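Local structure of Crov588 (Cafeteriavirus, 6NYR) at residues A[189-194]-A[211-216]; A[232-237]-A[251-256]; A[586-591]-A[608-613]; A[652-657]-A[675-680]. The protein is of unknown function but folds as a circular leucine-rich-repeat protein built from FNIP repeats, a type of scaffold often used to bind other macromolecules. One frame throughout, in Å; residues are numbered along the deposited sequence. Where two conformers were deposited one is given.

How the contacts relate
All four contacts pair parallel strands that are neighbours in the same run of strands round the circular solenoid. They come in series along the chain, each closing before the next opens. Contacts 1 and 2 have centres about 12 Å apart and touch, because strands 211-213 and 233-235 are themselves adjacent. Contacts 3 and 4 lie about 15 Å apart between centres, with nearest atoms about 7 Å apart. The centre of contact 3 is about 53 Å from that of contact 1 and about 56 Å from that of contact 2, across the chain's centre. Contacts 1 to 3 therefore sample the regular repeat, and contact 4 its C-terminal end.

Contact 1 of 4, residues A[189-194]-A[211-216]; sequences YLEFGR and HLTFGW
Tyr189 and His211 lie side by side as an offset stack: the ring planes are 7° apart and the centroids 4.2 Å. Like first and second torsions, with CG anti to the carbonyl carbon in both (chi1 -75° and -72°), turn the rings nearly parallel. Tyr189 CZ sits over the centre of the imidazole, and His211 CB also points a CH-pi contact at the phenol face. Thr213 and Glu191 share this side of the strands, with Glu191 CG alongside Thr213 CB at 4.0 Å. Water 1 joins Thr213 OG1 to Leu190 O.

On the buried side, Leu190 CD2 meets Leu212 CD1 at 4.0 Å, both leucines having CG anti to the backbone N. Phe192 and Phe214 keep nearly parallel planes but meet rim to rim, with Phe192 CD2 3.9 Å from Phe214 CD1. Straight backbone bonds hold this register: Leu190 N to His211 O at 3.0 Å, Phe192 N to Thr213 O at 3.0 Å and Thr213 N to Leu190 O at 3.1 Å. Like residues inside (leucine on leucine, phenylalanine beside phenylalanine) and varied polar or aromatic groups outside are the signature of a leucine-rich-repeat solenoid, here of FNIP repeats.

Contact 2 of 4, residues A[232-237]-A[251-256]; sequences TYLEFG and NSLTYL
Thr232 O is the most heavily used acceptor here, gripped by two backbone N-H groups. Tyr255 N approaches nearly along the C=O axis at 2.9 Å from Thr232 O, while Thr254 N comes in at 2.8 Å from the same oxygen, in the carbonyl plane on a lone pair (C=O...N angle 131°). Using two directions lets one carbonyl serve consecutive amides where segment 251-256 turns into its strand. Thr254 OG1 takes the crowded position between backbone N and carbonyl carbon, which brings it to 3.1 Å from Thr232 O. Farther along, Leu234 N donates to Tyr255 O at 3.0 Å from above the carbonyl plane.

Three of the hydroxyls have partners of their own. Tyr233 OH donates to Glu235 OE1 at 2.5 Å, a bond within the strand, with OE1 at the ring edge and met from above the carboxylate plane. Thr232 OG1 bonds to Thr210 O, and Ser252 OG to Asn229 O and Leu231 O.

Leucine side chains pack beside the backbone bonds on one side. Leu253 CD1 lies 3.4 Å from Thr232 C and also reaches Leu234 CB, and Leu234 and Leu256 run side by side, CD2 to CD1. On the other side the tyrosines cross obliquely, with Tyr233 CD2 3.7 Å from Tyr255 CB. The first torsions differ: Tyr233 has CG anti to the backbone N (chi1 -179°), Tyr255 to the carbonyl carbon (chi1 -75°).

Strand 233-235 is flanked by strand 211-213, whose His211 ring meets Tyr233; beyond strand 255-257 lies strand 277-279, whose His277 stacks on Tyr255.

Contact 3 of 4, residues A[586-591]-A[608-613]; sequences LTFGTS and LTFGLR
Two phenylalanines and two leucines form the buried first shell. The Phe588 and Phe610 rings are near parallel, 13° between planes, but slid apart so that they barely overlap; Phe588 CD2 is 3.8 Å from Phe610 CD1. Both have CG anti to the carbonyl carbon (chi1 -68° and -63°), so they point the same way from successive turns. Leu586 CD2 touches Leu608 CD1 at 3.8 Å, and Leu608 CD1 also faces Phe588 CE2, more loosely.

The backbone fixes this side-by-side placement. Phe588 N donates to Thr609 O at 2.8 Å, nearly along the C=O axis, and Thr609 N to Leu586 O at 2.9 Å. Past the strands, Arg613 N donates to Thr590 O at 2.9 Å, carrying the pairing into the following loop. Between these bonds the chains come very close: Gly611 CA-H points at Gly589 O across 3.4 Å. Gly611, with no side chain, can bring its CA this near to Gly589 O.

Farther out, Phe592 stacks on Phe588 and Phe614 on Phe610, while Ile574 and Ile596 pack against the two rings from neighbouring loops. Thr590 OG1 and Ser591 OG both bond to Pro568 O, anchoring the loop to the preceding turn.

Thr587 and Thr609 stand side by side on the other side of the strands, and a water makes weak bonds to both OG1 atoms. The chemistry is thus divided: apolar packing inside, main-chain bonds between turns, and hydroxyls weakly bridged by a water opposite the leucines.

Contact 4 of 4, residues A[652-657]-A[675-680]; sequences LKIYYG and IEYFNK
Packing is tightest round Phe678, whose CG takes the crowded position between the backbone N and the carbonyl carbon. This lays the ring across the neighbouring strand, with Tyr655 CA over one face and Lys653 CG at its edge. Phe678 CZ reaches Tyr655 CB at 3.5 Å; the Tyr655 ring is tilted 30° to it and barely overlaps. Phe678 O lies at the edge of the Tyr655 ring and accepts from Tyr656 N at 3.1 Å. On the opposite side, Tyr656 and Tyr677 make a T-shaped pair, planes at 90°, with Tyr656 CD1 over the Tyr677 face, 3.7 Å from Tyr677 CG. Ile675 CG2 covers the other face of Tyr677.

The polar margin is looser. Lys653 is bent at three torsions and brings its CE against Glu676 OE1, yet its NZ stays 4.2 Å from Glu676 OE1, beyond a salt bridge. Exposed Lys680 merely brings its CG alongside Tyr655 OH.

Backbone bonds run throughout, from Glu676 N to Leu652 O at 2.7 Å through Ile654 to Tyr656. The strands cross at -30°, unlike the near-parallel pair of contact 1. With 674-678 outermost and short helix 659-662 between, this is the terminal parallel pair of the leucine-rich-repeat solenoid.

Contact 1 of 4, residues A[189-194]-A[211-216]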
# COMPACT_ATOMS: atom_id res chain seq x y z
N TYR A 189 26.89 5.60 2.60
CA TYR A 189 25.63 6.32 2.48
C TYR A 189 25.76 7.64 3.23
O TYR A 189 26.06 7.65 4.43
CB TYR A 189 24.47 5.50 3.07
CG TYR A 189 24.00 4.33 2.22
CD1 TYR A 189 24.88 3.34 1.82
CD2 TYR A 189 22.67 4.22 1.84
CE1 TYR A 189 24.45 2.27 1.05
CE2 TYR A 189 22.23 3.16 1.07
CZ TYR A 189 23.12 2.19 0.68
OH TYR A 189 22.69 1.13 -0.08
N LEU A 190 25.52 8.75 2.54
CA LEU A 190 25.52 10.08 3.15
C LEU A 190 24.23 10.78 2.78
O LEU A 190 23.91 10.91 1.59
CB LEU A 190 26.73 10.90 2.70
CG LEU A 190 26.84 12.33 3.24
CD1 LEU A 190 26.77 12.36 4.76
CD2 LEU A 190 28.12 13.01 2.75
N GLU A 191 23.48 11.22 3.79
CA GLU A 191 22.25 11.97 3.57
C GLU A 191 22.29 13.27 4.36
O GLU A 191 22.40 13.25 5.59
CB GLU A 191 21.01 11.16 3.97
CG GLU A 191 19.73 11.93 3.71
CD GLU A 191 18.48 11.10 3.90
OE1 GLU A 191 18.60 9.87 4.05
OE2 GLU A 191 17.38 11.69 3.91
N PHE A 192 22.19 14.39 3.65
CA PHE A 192 22.02 15.70 4.27
C PHE A 192 20.54 16.02 4.43
O PHE A 192 19.69 15.53 3.68
CB PHE A 192 22.70 16.79 3.46
CG PHE A 192 24.20 16.73 3.50
CD1 PHE A 192 24.89 17.12 4.63
CD2 PHE A 192 24.92 16.28 2.40
CE1 PHE A 192 26.26 17.06 4.68
CE2 PHE A 192 26.29 16.22 2.44
CZ PHE A 192 26.97 16.61 3.58
N GLY A 193 20.24 16.88 5.41
CA GLY A 193 18.89 17.24 5.74
C GLY A 193 18.47 18.57 5.13
O GLY A 193 19.14 19.15 4.28
N ARG A 194 17.33 19.07 5.63
CA ARG A 194 16.69 20.23 5.04
C ARG A 194 17.67 21.38 4.80
O ARG A 194 17.81 21.87 3.67
CB ARG A 194 15.56 20.71 5.96
CG ARG A 194 14.46 21.50 5.28
CD ARG A 194 13.41 21.93 6.30
NE ARG A 194 14.04 22.71 7.37
CZ ARG A 194 13.43 23.11 8.48
NH1 ARG A 194 12.16 22.81 8.69
NH2 ARG A 194 14.10 23.81 9.39
N HIS A 211 26.12 6.35 -2.22
CA HIS A 211 24.81 6.98 -2.23
C HIS A 211 24.93 8.36 -1.59
O HIS A 211 25.34 8.48 -0.43
CB HIS A 211 23.78 6.15 -1.45
CG HIS A 211 23.36 4.89 -2.13
ND1 HIS A 211 24.24 3.86 -2.40
CD2 HIS A 211 22.15 4.48 -2.58
CE1 HIS A 211 23.59 2.87 -2.99
NE2 HIS A 211 22.32 3.22 -3.11
N LEU A 212 24.56 9.40 -2.34
CA LEU A 212 24.62 10.77 -1.86
C LEU A 212 23.27 11.43 -2.09
O LEU A 212 22.79 11.50 -3.23
CB LEU A 212 25.72 11.57 -2.57
CG LEU A 212 25.84 13.04 -2.19
CD1 LEU A 212 26.09 13.21 -0.70
CD2 LEU A 212 26.94 13.73 -3.00
N THR A 213 22.65 11.90 -1.01
CA THR A 213 21.34 12.54 -1.05
C THR A 213 21.45 13.92 -0.43
O THR A 213 21.92 14.06 0.71
CB THR A 213 20.29 11.71 -0.29
OG1 THR A 213 20.19 10.41 -0.86
CG2 THR A 213 18.93 12.39 -0.33
N PHE A 214 21.02 14.94 -1.17
CA PHE A 214 20.91 16.29 -0.65
C PHE A 214 19.47 16.59 -0.25
O PHE A 214 18.53 15.89 -0.63
CB PHE A 214 21.40 17.34 -1.66
CG PHE A 214 22.86 17.27 -1.94
CD1 PHE A 214 23.78 17.71 -0.99
CD2 PHE A 214 23.33 16.78 -3.14
CE1 PHE A 214 25.14 17.64 -1.24
CE2 PHE A 214 24.68 16.71 -3.40
CZ PHE A 214 25.59 17.14 -2.45
N GLY A 215 19.31 17.68 0.50
CA GLY A 215 18.01 18.08 0.99
C GLY A 215 17.53 19.42 0.45
O GLY A 215 18.13 20.00 -0.45
N TRP A 216 16.46 19.92 1.07
CA TRP A 216 15.70 21.06 0.57
C TRP A 216 16.57 22.21 0.10
O TRP A 216 16.45 22.66 -1.05
CB TRP A 216 14.76 21.51 1.69
CG TRP A 216 13.72 22.53 1.35
CD1 TRP A 216 13.90 23.87 1.17
CD2 TRP A 216 12.32 22.29 1.19
NE1 TRP A 216 12.70 24.47 0.89
CE2 TRP A 216 11.71 23.52 0.90
CE3 TRP A 216 11.52 21.14 1.27
CZ2 TRP A 216 10.34 23.65 0.68
CZ3 TRP A 216 10.16 21.27 1.04
CH2 TRP A 216 9.58 22.51 0.75
O HOH W 1 22.05 8.86 0.39

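Contact 2 of 4, residues A[232-237]-A[251-256]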
# COMPACT_ATOMS: atom_id res chain seq x y z
N THR A 232 27.29 5.70 -7.10
CA THR A 232 26.31 5.15 -8.02
C THR A 232 24.95 5.83 -7.94
O THR A 232 24.20 5.79 -8.92
CB THR A 232 26.12 3.65 -7.76
OG1 THR A 232 25.48 3.46 -6.48
CG2 THR A 232 27.46 2.94 -7.76
N TYR A 233 24.62 6.45 -6.81
CA TYR A 233 23.31 7.03 -6.56
C TYR A 233 23.50 8.49 -6.15
O TYR A 233 24.27 8.77 -5.22
CB TYR A 233 22.56 6.25 -5.46
CG TYR A 233 21.18 6.78 -5.15
CD1 TYR A 233 21.01 7.92 -4.37
CD2 TYR A 233 20.04 6.14 -5.63
CE1 TYR A 233 19.75 8.41 -4.08
CE2 TYR A 233 18.78 6.63 -5.34
CZ TYR A 233 18.64 7.76 -4.56
OH TYR A 233 17.39 8.26 -4.27
N LEU A 234 22.82 9.40 -6.85
CA LEU A 234 22.89 10.83 -6.55
C LEU A 234 21.49 11.42 -6.63
O LEU A 234 20.86 11.38 -7.69
CB LEU A 234 23.84 11.55 -7.51
CG LEU A 234 24.03 13.05 -7.35
CD1 LEU A 234 24.56 13.38 -5.96
CD2 LEU A 234 24.96 13.59 -8.42
N GLU A 235 21.01 11.97 -5.51
CA GLU A 235 19.69 12.58 -5.44
C GLU A 235 19.82 14.00 -4.90
O GLU A 235 20.26 14.20 -3.76
CB GLU A 235 18.76 11.77 -4.54
CG GLU A 235 17.42 12.45 -4.28
CD GLU A 235 16.51 11.64 -3.35
OE1 GLU A 235 16.79 10.44 -3.16
OE2 GLU A 235 15.53 12.22 -2.84
N PHE A 236 19.43 14.98 -5.71
CA PHE A 236 19.44 16.37 -5.28
C PHE A 236 18.13 16.73 -4.57
O PHE A 236 17.12 16.03 -4.67
CB PHE A 236 19.66 17.33 -6.45
CG PHE A 236 21.03 17.26 -7.03
CD1 PHE A 236 22.11 17.78 -6.34
CD2 PHE A 236 21.25 16.69 -8.28
CE1 PHE A 236 23.38 17.71 -6.86
CE2 PHE A 236 22.52 16.63 -8.81
CZ PHE A 236 23.59 17.14 -8.10
N GLY A 237 18.15 17.87 -3.88
CA GLY A 237 17.01 18.35 -3.14
C GLY A 237 16.23 19.41 -3.90
O GLY A 237 16.49 19.72 -5.06
N ASN A 251 31.91 8.51 -13.50
CA ASN A 251 31.65 7.53 -14.54
C ASN A 251 31.07 6.23 -14.01
O ASN A 251 30.93 5.27 -14.78
CB ASN A 251 32.95 7.27 -15.30
CG ASN A 251 33.31 8.40 -16.25
OD1 ASN A 251 32.44 8.98 -16.90
ND2 ASN A 251 34.59 8.75 -16.29
N SER A 252 30.71 6.19 -12.73
CA SER A 252 30.11 5.02 -12.10
C SER A 252 28.64 5.21 -11.78
O SER A 252 27.98 4.27 -11.32
CB SER A 252 30.88 4.69 -10.81
OG SER A 252 31.21 5.88 -10.10
N LEU A 253 28.09 6.41 -12.02
CA LEU A 253 26.74 6.74 -11.59
C LEU A 253 25.70 5.95 -12.37
O LEU A 253 25.74 5.89 -13.61
CB LEU A 253 26.51 8.24 -11.76
CG LEU A 253 25.44 8.93 -10.91
CD1 LEU A 253 25.73 8.83 -9.44
CD2 LEU A 253 25.35 10.40 -11.35
N THR A 254 24.76 5.34 -11.65
CA THR A 254 23.65 4.61 -12.27
C THR A 254 22.29 5.24 -12.04
O THR A 254 21.41 5.08 -12.89
CB THR A 254 23.61 3.17 -11.75
OG1 THR A 254 23.44 3.17 -10.33
CG2 THR A 254 24.90 2.43 -12.11
N TYR A 255 22.08 5.93 -10.92
CA TYR A 255 20.82 6.60 -10.62
C TYR A 255 21.06 8.08 -10.39
O TYR A 255 21.91 8.46 -9.57
CB TYR A 255 20.15 5.99 -9.37
CG TYR A 255 19.50 4.64 -9.57
CD1 TYR A 255 20.25 3.55 -9.99
CD2 TYR A 255 18.15 4.45 -9.32
CE1 TYR A 255 19.66 2.31 -10.17
CE2 TYR A 255 17.56 3.21 -9.49
CZ TYR A 255 18.32 2.15 -9.92
OH TYR A 255 17.73 0.91 -10.10
N LEU A 256 20.31 8.93 -11.10
CA LEU A 256 20.41 10.38 -10.97
C LEU A 256 19.01 10.95 -10.82
O LEU A 256 18.16 10.75 -11.70
CB LEU A 256 21.12 11.00 -12.18
CG LEU A 256 21.17 12.53 -12.23
CD1 LEU A 256 22.10 13.08 -11.16
CD2 LEU A 256 21.58 13.03 -13.61

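Contact 3 of 4, residues A[586-591]-A[608-613]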
# COMPACT_ATOMS: atom_id res chain seq x y z
N LEU A 586 -21.17 -16.82 8.70
CA LEU A 586 -22.42 -16.07 8.63
C LEU A 586 -22.25 -14.72 9.31
O LEU A 586 -21.79 -14.64 10.45
CB LEU A 586 -23.56 -16.85 9.30
CG LEU A 586 -24.93 -16.18 9.39
CD1 LEU A 586 -25.48 -15.89 8.01
CD2 LEU A 586 -25.88 -17.09 10.18
N THR A 587 -22.63 -13.65 8.60
CA THR A 587 -22.55 -12.30 9.12
C THR A 587 -23.88 -11.60 8.91
O THR A 587 -24.33 -11.45 7.77
CB THR A 587 -21.42 -11.50 8.45
OG1 THR A 587 -20.16 -12.07 8.79
CG2 THR A 587 -21.46 -10.03 8.89
N PHE A 588 -24.50 -11.14 10.00
CA PHE A 588 -25.70 -10.32 9.92
C PHE A 588 -25.33 -8.84 9.85
O PHE A 588 -24.31 -8.41 10.38
CB PHE A 588 -26.61 -10.55 11.13
CG PHE A 588 -27.22 -11.92 11.17
CD1 PHE A 588 -28.29 -12.24 10.35
CD2 PHE A 588 -26.73 -12.88 12.03
CE1 PHE A 588 -28.86 -13.50 10.39
CE2 PHE A 588 -27.30 -14.14 12.08
CZ PHE A 588 -28.36 -14.45 11.26
N GLY A 589 -26.20 -8.07 9.20
CA GLY A 589 -25.99 -6.65 9.06
C GLY A 589 -26.46 -5.85 10.26
O GLY A 589 -26.92 -6.39 11.26
N THR A 590 -26.38 -4.53 10.12
CA THR A 590 -26.56 -3.64 11.26
C THR A 590 -27.90 -3.86 11.97
O THR A 590 -27.96 -3.88 13.20
CB THR A 590 -26.44 -2.18 10.80
OG1 THR A 590 -27.42 -1.90 9.79
CG2 THR A 590 -25.05 -1.89 10.26
N SER A 591 -28.98 -4.03 11.21
CA SER A 591 -30.32 -3.91 11.77
C SER A 591 -30.99 -5.25 12.08
O SER A 591 -32.13 -5.24 12.56
CB SER A 591 -31.22 -3.10 10.82
OG SER A 591 -31.67 -3.89 9.73
N LEU A 608 -19.54 -16.77 13.36
CA LEU A 608 -20.85 -16.13 13.48
C LEU A 608 -20.66 -14.70 13.95
O LEU A 608 -20.02 -14.46 14.97
CB LEU A 608 -21.73 -16.90 14.46
CG LEU A 608 -23.17 -16.40 14.62
CD1 LEU A 608 -23.84 -16.36 13.26
CD2 LEU A 608 -23.92 -17.30 15.58
N THR A 609 -21.22 -13.76 13.19
CA THR A 609 -21.13 -12.35 13.54
C THR A 609 -22.52 -11.73 13.50
O THR A 609 -23.15 -11.68 12.43
CB THR A 609 -20.18 -11.60 12.60
OG1 THR A 609 -18.87 -12.18 12.68
CG2 THR A 609 -20.10 -10.12 12.98
N PHE A 610 -22.99 -11.26 14.65
CA PHE A 610 -24.20 -10.45 14.73
C PHE A 610 -23.85 -8.98 14.54
O PHE A 610 -22.72 -8.55 14.80
CB PHE A 610 -24.89 -10.66 16.08
CG PHE A 610 -25.36 -12.07 16.30
CD1 PHE A 610 -26.57 -12.51 15.79
CD2 PHE A 610 -24.57 -12.97 17.01
CE1 PHE A 610 -26.99 -13.81 15.99
CE2 PHE A 610 -24.99 -14.27 17.21
CZ PHE A 610 -26.20 -14.69 16.70
N GLY A 611 -24.82 -8.21 14.06
CA GLY A 611 -24.63 -6.81 13.76
C GLY A 611 -24.93 -5.89 14.92
O GLY A 611 -25.06 -6.31 16.07
N LEU A 612 -25.07 -4.60 14.60
CA LEU A 612 -25.10 -3.56 15.62
C LEU A 612 -26.28 -3.73 16.57
O LEU A 612 -26.13 -3.65 17.79
CB LEU A 612 -25.14 -2.18 14.96
CG LEU A 612 -25.02 -0.94 15.84
CD1 LEU A 612 -24.47 0.24 15.03
CD2 LEU A 612 -26.35 -0.55 16.47
N ARG A 613 -27.47 -3.97 16.02
CA ARG A 613 -28.70 -3.87 16.80
C ARG A 613 -29.18 -5.20 17.39
O ARG A 613 -30.18 -5.20 18.11
CB ARG A 613 -29.81 -3.27 15.92
CG ARG A 613 -29.56 -1.83 15.52
CD ARG A 613 -30.70 -1.24 14.69
NE ARG A 613 -30.58 0.22 14.59
CZ ARG A 613 -30.91 1.07 15.56
NH1 ARG A 613 -31.39 0.61 16.71
NH2 ARG A 613 -30.77 2.37 15.38
O HOH W 2 -18.37 -14.48 10.19

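Contact 4 of 4, residues A[652-657]-A[675-680]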
# COMPACT_ATOMS: atom_id res chain seq x y z
N LEU A 652 -14.50 -15.00 21.86
CA LEU A 652 -15.75 -14.28 22.03
C LEU A 652 -15.46 -12.79 21.93
O LEU A 652 -14.66 -12.26 22.71
CB LEU A 652 -16.40 -14.62 23.37
CG LEU A 652 -17.62 -13.79 23.78
CD1 LEU A 652 -18.73 -13.95 22.76
CD2 LEU A 652 -18.10 -14.20 25.17
N LYS A 653 -16.10 -12.12 20.98
CA LYS A 653 -15.92 -10.69 20.75
C LYS A 653 -17.12 -9.93 21.31
O LYS A 653 -18.26 -10.20 20.93
CB LYS A 653 -15.76 -10.41 19.26
CG LYS A 653 -15.56 -8.94 18.90
CD LYS A 653 -14.13 -8.49 19.12
CE LYS A 653 -13.29 -8.74 17.87
NZ LYS A 653 -13.49 -7.69 16.83
N ILE A 654 -16.85 -8.95 22.17
CA ILE A 654 -17.86 -8.33 23.01
C ILE A 654 -17.59 -6.83 23.13
O ILE A 654 -16.44 -6.39 23.10
CB ILE A 654 -17.89 -9.00 24.41
CG1 ILE A 654 -18.62 -10.34 24.35
CG2 ILE A 654 -18.50 -8.09 25.46
CD1 ILE A 654 -20.04 -10.26 23.80
N TYR A 655 -18.67 -6.06 23.28
CA TYR A 655 -18.54 -4.64 23.58
C TYR A 655 -18.16 -4.49 25.05
O TYR A 655 -18.86 -5.00 25.93
CB TYR A 655 -19.85 -3.90 23.29
CG TYR A 655 -19.81 -2.43 23.63
CD1 TYR A 655 -18.71 -1.64 23.30
CD2 TYR A 655 -20.87 -1.81 24.28
CE1 TYR A 655 -18.67 -0.29 23.61
CE2 TYR A 655 -20.84 -0.47 24.60
CZ TYR A 655 -19.74 0.29 24.26
OH TYR A 655 -19.70 1.64 24.56
N TYR A 656 -17.04 -3.81 25.30
CA TYR A 656 -16.58 -3.64 26.67
C TYR A 656 -17.67 -3.08 27.57
O TYR A 656 -17.87 -3.56 28.70
CB TYR A 656 -15.36 -2.72 26.70
CG TYR A 656 -14.68 -2.63 28.04
CD1 TYR A 656 -13.79 -3.62 28.44
CD2 TYR A 656 -14.93 -1.57 28.90
CE1 TYR A 656 -13.16 -3.55 29.67
CE2 TYR A 656 -14.31 -1.50 30.13
CZ TYR A 656 -13.43 -2.49 30.51
OH TYR A 656 -12.80 -2.42 31.73
N GLY A 657 -18.41 -2.07 27.09
CA GLY A 657 -19.36 -1.38 27.93
C GLY A 657 -20.37 -2.29 28.61
O GLY A 657 -20.88 -1.96 29.68
N ILE A 675 -11.52 -13.79 25.33
CA ILE A 675 -12.51 -12.73 25.20
C ILE A 675 -11.83 -11.50 24.61
O ILE A 675 -10.85 -11.00 25.17
CB ILE A 675 -13.17 -12.40 26.54
CG1 ILE A 675 -14.00 -13.58 27.05
CG2 ILE A 675 -14.06 -11.16 26.41
CD1 ILE A 675 -14.30 -13.53 28.53
N GLU A 676 -12.36 -11.02 23.49
CA GLU A 676 -11.89 -9.80 22.85
C GLU A 676 -12.93 -8.70 23.04
O GLU A 676 -14.11 -8.90 22.73
CB GLU A 676 -11.65 -10.03 21.35
CG GLU A 676 -10.39 -10.82 21.05
CD GLU A 676 -10.19 -11.06 19.56
OE1 GLU A 676 -10.84 -10.37 18.75
OE2 GLU A 676 -9.38 -11.95 19.21
N TYR A 677 -12.50 -7.55 23.54
CA TYR A 677 -13.39 -6.41 23.74
C TYR A 677 -13.19 -5.39 22.62
O TYR A 677 -12.10 -5.28 22.05
CB TYR A 677 -13.15 -5.74 25.10
CG TYR A 677 -13.42 -6.64 26.28
CD1 TYR A 677 -14.69 -7.17 26.50
CD2 TYR A 677 -12.42 -6.94 27.20
CE1 TYR A 677 -14.94 -7.99 27.58
CE2 TYR A 677 -12.67 -7.76 28.29
CZ TYR A 677 -13.93 -8.28 28.47
OH TYR A 677 -14.18 -9.09 29.55
N PHE A 678 -14.25 -4.66 22.31
CA PHE A 678 -14.16 -3.52 21.40
C PHE A 678 -14.83 -2.31 22.03
O PHE A 678 -15.60 -2.42 22.99
CB PHE A 678 -14.77 -3.81 20.01
CG PHE A 678 -16.24 -4.13 20.03
CD1 PHE A 678 -17.19 -3.12 19.96
CD2 PHE A 678 -16.68 -5.44 20.07
CE1 PHE A 678 -18.54 -3.41 19.97
CE2 PHE A 678 -18.03 -5.74 20.07
CZ PHE A 678 -18.96 -4.72 20.02
N ASN A 679 -14.49 -1.14 21.49
CA ASN A 679 -14.98 0.14 21.97
C ASN A 679 -15.89 0.78 20.92
O ASN A 679 -16.06 0.27 19.81
CB ASN A 679 -13.81 1.09 22.26
CG ASN A 679 -13.11 0.78 23.56
OD1 ASN A 679 -11.92 0.48 23.57
ND2 ASN A 679 -13.84 0.87 24.67
N LYS A 680 -16.46 1.93 21.29
CA LYS A 680 -17.13 2.80 20.33
C LYS A 680 -16.18 3.83 19.73
O LYS A 680 -16.44 4.32 18.63
CB LYS A 680 -18.33 3.51 20.99
CG LYS A 680 -18.06 4.12 22.35
CD LYS A 680 -17.61 5.58 22.28
CE LYS A 680 -17.96 6.31 23.58
NZ LYS A 680 -17.46 7.71 23.60